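Local coordinates for pentatricopeptide repeat-containing protein 10, chloroplastic (PDB 4M59), which binds two similar intergenic RNA sites in chloroplast transcripts and acts there as a barrier to decay by exonucleases, at residues L359-K364 against E368-R373; G325-G328 against T334-L337; E338-M343 against C348-V353. The protein carries 4 engineered substitutions. All coordinates share one frame; numbering follows the deposited sequence.

Interaction 1. Residues L359-K364 against E368-R373; sequences LAVSGK and EDYVTR. Engineered in segment 359-364: Ser-362 (natural residue Cys). With PO4 (phosphate ion), chain E; nucleotides of chain C.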
loop_
_atom_site.group_PDB
_atom_site.type_symbol
_atom_site.label_atom_id
_atom_site.label_comp_id
_atom_site.label_asym_id
_atom_site.label_seq_id
_atom_site.Cartn_x
_atom_site.Cartn_y
_atom_site.Cartn_z
ATOM N N LEU A 359 10.036 1.174 -17.211
ATOM C CA LEU A 359 11.049 0.583 -16.357
ATOM C C LEU A 359 10.666 0.631 -14.892
ATOM O O LEU A 359 11.403 0.166 -14.033
ATOM C CB LEU A 359 12.375 1.294 -16.544
ATOM C CG LEU A 359 12.868 1.406 -17.967
ATOM C CD1 LEU A 359 14.084 2.250 -17.965
ATOM C CD2 LEU A 359 13.177 0.049 -18.484
ATOM N N ALA A 360 9.510 1.202 -14.610
ATOM C CA ALA A 360 9.034 1.297 -13.251
ATOM C C ALA A 360 8.200 0.084 -12.944
ATOM O O ALA A 360 7.375 0.100 -12.044
ATOM C CB ALA A 360 8.216 2.523 -13.088
ATOM N N VAL A 361 8.393 -0.963 -13.738
ATOM C CA VAL A 361 7.559 -2.155 -13.669
ATOM C C VAL A 361 7.751 -2.931 -12.374
ATOM O O VAL A 361 8.771 -2.802 -11.699
ATOM C CB VAL A 361 7.802 -3.085 -14.871
ATOM C CG1 VAL A 361 9.113 -3.836 -14.712
ATOM C CG2 VAL A 361 6.638 -4.049 -15.043
ATOM N N SER A 362 6.753 -3.738 -12.034
ATOM C CA SER A 362 6.779 -4.534 -10.814
ATOM C C SER A 362 7.642 -5.777 -10.987
ATOM O O SER A 362 7.445 -6.553 -11.920
ATOM C CB SER A 362 5.362 -4.927 -10.412
ATOM O OG SER A 362 4.406 -4.238 -11.198
ATOM N N GLY A 363 8.591 -5.962 -10.079
ATOM C CA GLY A 363 9.467 -7.116 -10.115
ATOM C C GLY A 363 8.705 -8.398 -10.384
ATOM O O GLY A 363 7.551 -8.542 -9.975
ATOM N N LYS A 364 9.346 -9.331 -11.077
ATOM C CA LYS A 364 8.710 -10.596 -11.419
ATOM C C LYS A 364 9.646 -11.484 -12.232
ATOM O O LYS A 364 10.835 -11.199 -12.356
ATOM C CB LYS A 364 7.415 -10.348 -12.194
ATOM C CG LYS A 364 6.516 -11.567 -12.311
ATOM C CD LYS A 364 5.816 -11.604 -13.656
ATOM C CE LYS A 364 4.341 -11.262 -13.519
ATOM N NZ LYS A 364 3.536 -11.838 -14.633
ATOM N N GLU A 368 14.108 -9.324 -16.561
ATOM C CA GLU A 368 15.420 -8.948 -17.074
ATOM C C GLU A 368 15.426 -8.807 -18.592
ATOM O O GLU A 368 16.057 -7.900 -19.134
ATOM C CB GLU A 368 16.474 -9.963 -16.640
ATOM C CG GLU A 368 17.809 -9.801 -17.348
ATOM C CD GLU A 368 18.800 -10.886 -16.976
ATOM O OE1 GLU A 368 19.891 -10.923 -17.578
ATOM O OE2 GLU A 368 18.489 -11.699 -16.084
ATOM N N ASP A 369 14.728 -9.705 -19.276
ATOM C CA ASP A 369 14.691 -9.684 -20.718
ATOM C C ASP A 369 13.824 -8.557 -21.184
ATOM O O ASP A 369 14.051 -7.980 -22.232
ATOM C CB ASP A 369 14.143 -10.997 -21.236
ATOM C CG ASP A 369 14.295 -11.134 -22.702
ATOM O OD1 ASP A 369 15.342 -10.738 -23.219
ATOM O OD2 ASP A 369 13.362 -11.630 -23.345
ATOM N N TYR A 370 12.821 -8.240 -20.389
ATOM C CA TYR A 370 11.932 -7.147 -20.690
ATOM C C TYR A 370 12.709 -5.862 -20.711
ATOM O O TYR A 370 12.690 -5.141 -21.684
ATOM C CB TYR A 370 10.830 -7.098 -19.651
ATOM C CG TYR A 370 10.039 -5.821 -19.587
ATOM C CD1 TYR A 370 8.997 -5.575 -20.445
ATOM C CD2 TYR A 370 10.313 -4.883 -18.629
ATOM C CE1 TYR A 370 8.279 -4.424 -20.358
ATOM C CE2 TYR A 370 9.601 -3.740 -18.545
ATOM C CZ TYR A 370 8.591 -3.513 -19.401
ATOM O OH TYR A 370 7.902 -2.352 -19.284
ATOM N N VAL A 371 13.418 -5.597 -19.628
ATOM C CA VAL A 371 14.220 -4.401 -19.512
ATOM C C VAL A 371 15.227 -4.301 -20.628
ATOM O O VAL A 371 15.500 -3.230 -21.134
ATOM C CB VAL A 371 14.955 -4.391 -18.186
ATOM C CG1 VAL A 371 15.728 -3.116 -18.025
ATOM C CG2 VAL A 371 13.978 -4.535 -17.066
ATOM N N THR A 372 15.778 -5.431 -21.019
ATOM C CA THR A 372 16.704 -5.448 -22.119
ATOM C C THR A 372 15.966 -5.090 -23.377
ATOM O O THR A 372 16.489 -4.404 -24.234
ATOM C CB THR A 372 17.335 -6.814 -22.266
ATOM O OG1 THR A 372 17.935 -7.194 -21.030
ATOM C CG2 THR A 372 18.397 -6.774 -23.308
ATOM N N ARG A 373 14.726 -5.542 -23.481
ATOM C CA ARG A 373 13.943 -5.302 -24.676
ATOM C C ARG A 373 13.478 -3.869 -24.758
ATOM O O ARG A 373 13.194 -3.372 -25.830
ATOM C CB ARG A 373 12.757 -6.251 -24.732
ATOM C CG ARG A 373 12.410 -6.693 -26.118
ATOM C CD ARG A 373 13.610 -7.317 -26.793
ATOM N NE ARG A 373 13.939 -8.650 -26.302
ATOM C CZ ARG A 373 15.175 -9.128 -26.219
ATOM N NH1 ARG A 373 16.209 -8.383 -26.568
ATOM N NH2 ARG A 373 15.384 -10.347 -25.771
HETATM P P PO4 E . 17.540 -14.229 -25.571
HETATM O O1 PO4 E . 16.816 -12.990 -26.038
HETATM O O2 PO4 E . 16.626 -15.042 -24.687
HETATM O O3 PO4 E . 17.949 -15.054 -26.768
HETATM O O4 PO4 E . 18.770 -13.830 -24.792
ATOM P P U C 8 5.006 -7.337 -3.814
ATOM O OP1 U C 8 5.078 -6.210 -2.849
ATOM O OP2 U C 8 4.072 -7.259 -4.965
ATOM O "O5'" U C 8 6.475 -7.609 -4.364
ATOM C "C5'" U C 8 7.612 -7.545 -3.485
ATOM C "C4'" U C 8 8.866 -7.245 -4.273
ATOM O "O4'" U C 8 9.373 -8.476 -4.852
ATOM C "C3'" U C 8 8.701 -6.255 -5.422
ATOM O "O3'" U C 8 9.778 -5.326 -5.466
ATOM C "C2'" U C 8 8.637 -7.148 -6.658
ATOM O "O2'" U C 8 9.159 -6.522 -7.813
ATOM C "C1'" U C 8 9.521 -8.323 -6.248
ATOM N N1 U C 8 9.127 -9.586 -6.886
ATOM C C2 U C 8 10.128 -10.397 -7.388
ATOM O O2 U C 8 11.309 -10.106 -7.321
ATOM N N3 U C 8 9.690 -11.559 -7.969
ATOM C C4 U C 8 8.386 -11.989 -8.101
ATOM O O4 U C 8 8.155 -13.066 -8.653
ATOM C C5 U C 8 7.409 -11.096 -7.556
ATOM C C6 U C 8 7.804 -9.954 -6.982
#
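Tyr-370 meets Val-361, and Leu-359 meets Val-371; Tyr-370 and Leu-359 bury the most surface. CE2 of Tyr-370 lies 3.9 Å from CG1 of Val-361. The valine methyl comes to the ring obliquely, and its CB lies almost as near, 4.1 Å from the same CE2. Val-361 has CG1 between its backbone N and carbonyl carbon (chi1 76°), and this is the methyl that reaches the ring. The ring hydroxyl is held further back along the chain: OH of Tyr-370 is hydrogen-bonded to the backbone O of Met-358. The hydroxyl bond at one end and the apolar contact at CE2 are likely to limit how the ring can turn. Leu-359 reaches the helix with its tip. Its CD2 touches CG1 of Val-371 at 4.1 Å, and the two side chains cross at about a right angle. All four touching residues are buried.

On helix 367-380, Arg-373 NH2 makes a salt bridge to Asp-369 OD1 at 2.6 Å. The same NH2 gives a weak hydrogen bond to O1 of a free phosphate ion, probably from the crystallisation liquor, which is also hydrogen-bonded to Arg-121 NE of the second subunit. The loop runs on to the RNA, where Lys-364 CA lies 3.6 Å from C4 of U8.

The contact packs the end of helix 352-359 and its following loop on helix 367-380, inside the helical hairpin of predicted PPR repeat 9. Helix 333-346 packs on Tyr-370, whose ring stacks with Phe-333, while helix 387-400 packs on Leu-359 and Val-371.

Interaction 2. Residues G325-G328 against T334-L337; sequences GMLG and TVML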
loop_
_atom_site.group_PDB
_atom_site.type_symbol
_atom_site.label_atom_id
_atom_site.label_comp_id
_atom_site.label_asym_id
_atom_site.label_seq_id
_atom_site.Cartn_x
_atom_site.Cartn_y
_atom_site.Cartn_z
ATOM N N GLY A 325 1.234 2.558 -17.565
ATOM C CA GLY A 325 1.384 2.597 -16.134
ATOM C C GLY A 325 0.504 1.588 -15.462
ATOM O O GLY A 325 0.923 0.905 -14.546
ATOM N N MET A 326 -0.739 1.519 -15.932
ATOM C CA MET A 326 -1.707 0.557 -15.434
ATOM C C MET A 326 -1.160 -0.844 -15.606
ATOM O O MET A 326 -1.235 -1.674 -14.700
ATOM C CB MET A 326 -3.019 0.674 -16.207
ATOM C CG MET A 326 -3.896 1.842 -15.797
ATOM S SD MET A 326 -5.446 1.842 -16.716
ATOM C CE MET A 326 -5.726 0.082 -16.900
ATOM N N LEU A 327 -0.608 -1.109 -16.784
ATOM C CA LEU A 327 -0.063 -2.414 -17.071
ATOM C C LEU A 327 1.183 -2.654 -16.259
ATOM O O LEU A 327 1.575 -3.784 -16.036
ATOM C CB LEU A 327 0.286 -2.505 -18.538
ATOM C CG LEU A 327 -0.858 -2.264 -19.493
ATOM C CD1 LEU A 327 -0.333 -2.215 -20.883
ATOM C CD2 LEU A 327 -1.828 -3.378 -19.349
ATOM N N GLY A 328 1.807 -1.571 -15.830
ATOM C CA GLY A 328 3.062 -1.661 -15.128
ATOM C C GLY A 328 2.897 -2.403 -13.840
ATOM O O GLY A 328 3.601 -3.357 -13.561
ATOM N N THR A 334 4.701 -8.452 -22.044
ATOM C CA THR A 334 4.514 -8.657 -23.467
ATOM C C THR A 334 3.566 -7.665 -24.101
ATOM O O THR A 334 3.825 -7.157 -25.177
ATOM C CB THR A 334 4.024 -10.057 -23.732
ATOM O OG1 THR A 334 4.977 -10.984 -23.206
ATOM C CG2 THR A 334 3.895 -10.291 -25.197
ATOM N N VAL A 335 2.465 -7.387 -23.420
ATOM C CA VAL A 335 1.481 -6.432 -23.904
ATOM C C VAL A 335 2.006 -5.007 -23.820
ATOM O O VAL A 335 1.725 -4.181 -24.675
ATOM C CB VAL A 335 0.163 -6.566 -23.123
ATOM C CG1 VAL A 335 -0.571 -5.264 -23.070
ATOM C CG2 VAL A 335 -0.705 -7.622 -23.748
ATOM N N MET A 336 2.784 -4.724 -22.789
ATOM C CA MET A 336 3.436 -3.441 -22.683
ATOM C C MET A 336 4.320 -3.212 -23.892
ATOM O O MET A 336 4.349 -2.136 -24.459
ATOM C CB MET A 336 4.242 -3.368 -21.396
ATOM C CG MET A 336 3.403 -3.320 -20.153
ATOM S SD MET A 336 4.316 -3.394 -18.628
ATOM C CE MET A 336 4.862 -1.719 -18.510
ATOM N N LEU A 337 5.026 -4.247 -24.306
ATOM C CA LEU A 337 5.914 -4.139 -25.446
ATOM C C LEU A 337 5.175 -4.006 -26.757
ATOM O O LEU A 337 5.573 -3.231 -27.605
ATOM C CB LEU A 337 6.838 -5.343 -25.501
ATOM C CG LEU A 337 7.900 -5.384 -24.424
ATOM C CD1 LEU A 337 8.696 -6.625 -24.569
ATOM C CD2 LEU A 337 8.777 -4.202 -24.585
#
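Leu-327 and Met-336 meet inside the helical hairpin of a pentatricopeptide repeat, near the turn between helix 317-328 and helix 333-346. Both segments lie in predicted PPR repeat 8. Their backbones come nearest at this same pair, with the CA atoms of Leu-327 and Met-336 6.7 Å apart. The two side chains slide past each other in opposite directions. CB of Leu-327 lies 3.6 Å from CG of Met-336, so the methionine stem is pressed close to the base of the leucine. Further out, Met-336 SD passes the backbone O of Leu-327 at 3.8 Å. The chain then bends at its last torsion (chi3 80°), and its CE ends 3.8 Å from CA of Gly-328. Gly-328 leaves this methyl close to bare backbone. A CB there would run into the carbonyl O of Gly-325.

The other branch of the contact is smaller. CD1 of Leu-327 touches CG1 of Val-335 at 3.8 Å, the side chains crossing at about a right angle. Leu-327 is therefore packed by two successive residues of the second helix. Leu-302 of helix 298-310 also touches it, and Tyr-370 of helix 367-380 touches Met-336.

With an alanine here in place of the methionine Met-336, a gap is likely to open beside Leu-327 and Gly-328, leaving Tyr-370 with less to pack on. The side-chain contacts between these segments are apolar, which suggests that the hairpin is held at this point mainly by close fit and burial.

Interaction 3. Residues E338-M343 against C348-V353; sequences EMLGEM and CTPNRV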
loop_
_atom_site.group_PDB
_atom_site.type_symbol
_atom_site.label_atom_id
_atom_site.label_comp_id
_atom_site.label_asym_id
_atom_site.label_seq_id
_atom_site.Cartn_x
_atom_site.Cartn_y
_atom_site.Cartn_z
ATOM N N GLU A 338 4.116 -4.783 -26.919
ATOM C CA GLU A 338 3.238 -4.663 -28.066
ATOM C C GLU A 338 2.814 -3.221 -28.167
ATOM O O GLU A 338 2.839 -2.624 -29.226
ATOM C CB GLU A 338 1.985 -5.510 -27.886
ATOM C CG GLU A 338 2.192 -7.009 -27.886
ATOM C CD GLU A 338 0.916 -7.790 -27.589
ATOM O OE1 GLU A 338 -0.116 -7.174 -27.283
ATOM O OE2 GLU A 338 0.945 -9.031 -27.663
ATOM N N MET A 339 2.438 -2.669 -27.031
ATOM C CA MET A 339 1.864 -1.346 -26.992
ATOM C C MET A 339 2.881 -0.285 -27.329
ATOM O O MET A 339 2.554 0.720 -27.928
ATOM C CB MET A 339 1.252 -1.092 -25.629
ATOM C CG MET A 339 0.412 0.143 -25.578
ATOM S SD MET A 339 -0.972 -0.071 -24.476
ATOM C CE MET A 339 -1.869 -1.330 -25.350
ATOM N N LEU A 340 4.130 -0.526 -26.943
ATOM C CA LEU A 340 5.216 0.396 -27.250
ATOM C C LEU A 340 5.479 0.430 -28.752
ATOM O O LEU A 340 5.850 1.466 -29.303
ATOM C CB LEU A 340 6.487 -0.002 -26.499
ATOM C CG LEU A 340 7.741 0.818 -26.806
ATOM C CD1 LEU A 340 7.488 2.299 -26.570
ATOM C CD2 LEU A 340 8.918 0.334 -25.974
ATOM N N GLY A 341 5.283 -0.711 -29.405
ATOM C CA GLY A 341 5.470 -0.811 -30.834
ATOM C C GLY A 341 4.343 -0.157 -31.595
ATOM O O GLY A 341 4.572 0.575 -32.543
ATOM N N GLU A 342 3.130 -0.401 -31.185
ATOM C CA GLU A 342 2.012 0.217 -31.825
ATOM C C GLU A 342 2.128 1.686 -31.712
ATOM O O GLU A 342 1.735 2.402 -32.586
ATOM C CB GLU A 342 0.773 -0.209 -31.111
ATOM C CG GLU A 342 -0.461 0.424 -31.611
ATOM C CD GLU A 342 -1.702 -0.113 -30.938
ATOM O OE1 GLU A 342 -1.695 -1.266 -30.484
ATOM O OE2 GLU A 342 -2.699 0.614 -30.849
ATOM N N MET A 343 2.668 2.147 -30.600
ATOM C CA MET A 343 2.909 3.560 -30.446
ATOM C C MET A 343 3.740 4.030 -31.579
ATOM O O MET A 343 3.263 4.727 -32.418
ATOM C CB MET A 343 3.643 3.883 -29.160
ATOM C CG MET A 343 2.882 3.629 -27.943
ATOM S SD MET A 343 3.799 3.828 -26.463
ATOM C CE MET A 343 4.300 5.459 -26.698
ATOM N N CYS A 348 2.873 7.573 -32.481
ATOM C CA CYS A 348 3.113 8.105 -31.153
ATOM C C CYS A 348 4.500 7.764 -30.672
ATOM O O CYS A 348 4.779 6.634 -30.310
ATOM C CB CYS A 348 2.075 7.597 -30.164
ATOM S SG CYS A 348 0.436 8.226 -30.469
ATOM N N THR A 349 5.372 8.756 -30.671
ATOM C CA THR A 349 6.736 8.549 -30.270
ATOM C C THR A 349 6.891 8.778 -28.791
ATOM O O THR A 349 6.484 9.804 -28.276
ATOM C CB THR A 349 7.662 9.470 -31.023
ATOM O OG1 THR A 349 7.047 10.747 -31.144
ATOM C CG2 THR A 349 7.885 8.930 -32.400
ATOM N N PRO A 350 7.481 7.807 -28.104
ATOM C CA PRO A 350 7.669 7.779 -26.669
ATOM C C PRO A 350 8.437 8.971 -26.168
ATOM O O PRO A 350 9.140 9.620 -26.917
ATOM C CB PRO A 350 8.509 6.532 -26.474
ATOM C CG PRO A 350 8.124 5.675 -27.544
ATOM C CD PRO A 350 7.952 6.561 -28.713
ATOM N N ASN A 351 8.286 9.243 -24.887
ATOM C CA ASN A 351 9.007 10.308 -24.253
ATOM C C ASN A 351 9.703 9.765 -23.038
ATOM O O ASN A 351 9.647 8.584 -22.775
ATOM C CB ASN A 351 8.056 11.431 -23.870
ATOM C CG ASN A 351 6.785 10.933 -23.246
ATOM O OD1 ASN A 351 5.827 11.676 -23.096
ATOM N ND2 ASN A 351 6.765 9.669 -22.884
ATOM N N ARG A 352 10.377 10.642 -22.298
ATOM C CA ARG A 352 11.129 10.243 -21.114
ATOM C C ARG A 352 10.210 9.646 -20.058
ATOM O O ARG A 352 10.656 8.986 -19.123
ATOM C CB ARG A 352 11.879 11.441 -20.527
ATOM C CG ARG A 352 12.524 12.342 -21.565
ATOM C CD ARG A 352 11.786 13.667 -21.688
ATOM N NE ARG A 352 12.567 14.782 -21.165
ATOM C CZ ARG A 352 12.297 16.062 -21.404
ATOM N NH1 ARG A 352 11.261 16.393 -22.160
ATOM N NH2 ARG A 352 13.064 17.011 -20.884
ATOM N N VAL A 353 8.917 9.894 -20.224
ATOM C CA VAL A 353 7.910 9.438 -19.294
ATOM C C VAL A 353 7.477 8.061 -19.691
ATOM O O VAL A 353 7.203 7.224 -18.859
ATOM C CB VAL A 353 6.694 10.335 -19.359
ATOM C CG1 VAL A 353 5.724 9.960 -18.285
ATOM C CG2 VAL A 353 7.107 11.771 -19.214
#
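Pro-350 sets its ring carbon CG against two side chains of helix 333-346. CD1 of Leu-340 lies 3.6 Å from it, and CE of Met-343 lies 3.9 Å from it. Leu-340 crosses the proline at about a right angle, whereas Met-343 crosses it obliquely. Leu-340 reaches across with CG anti to its backbone N (chi1 176°), which brings CD1 to the ring although the CB itself does not point there. Met-343 is extended as far as SD and then bends (chi3 57°), which turns CE in to the proline.

Next to these side chains, the backbones come together. Cys-348 N gives a weak hydrogen bond to Met-343 O, 2.9 Å long but bent to 117°. CB of Met-343 sits 3.2 Å from the backbone O of Cys-348, and the two CB atoms are 4.2 Å apart. Met-343 O also accepts a bond from Ser-346 OG.

This is the passage from one predicted PPR repeat to the next, 8 to 9. The chain leaves helix 333-346, turns back past its last turns and enters helix 352-359, with Asn-351 at the N-cap position.

Trp-355 of helix 352-359 packs on both Leu-340 and Pro-350. Thr-354 touches Met-343, which also meets Tyr-320 of helix 317-328. At the start of helix 352-359, Arg-352 and Val-353 pack on Lys-555 and Ser-560 of the second subunit.

How the interactions relate
Interactions 2 and 3 share helix 333-346, which pairs with helix 317-328 in interaction 2, and with the linker and the start of helix 352-359 in interaction 3. Interaction 1 lies further along the chain, between the loop after helix 352-359 and helix 367-380. It touches interaction 2 where Ser-362, an engineered residue, bonds through OG to Gly-328 O at 2.6 Å, and where Arg-373 packs on Leu-337. Interactions 1 and 2 are buried and meet through apolar side chains. Interaction 3 is only partly buried, and adds a weak backbone bond to its apolar packing. It lies about 16 Å from the RNA by nearest atoms, while the loop of interaction 1 runs beside U8. Both 1 and 3 also touch the second subunit; interaction 2 does not.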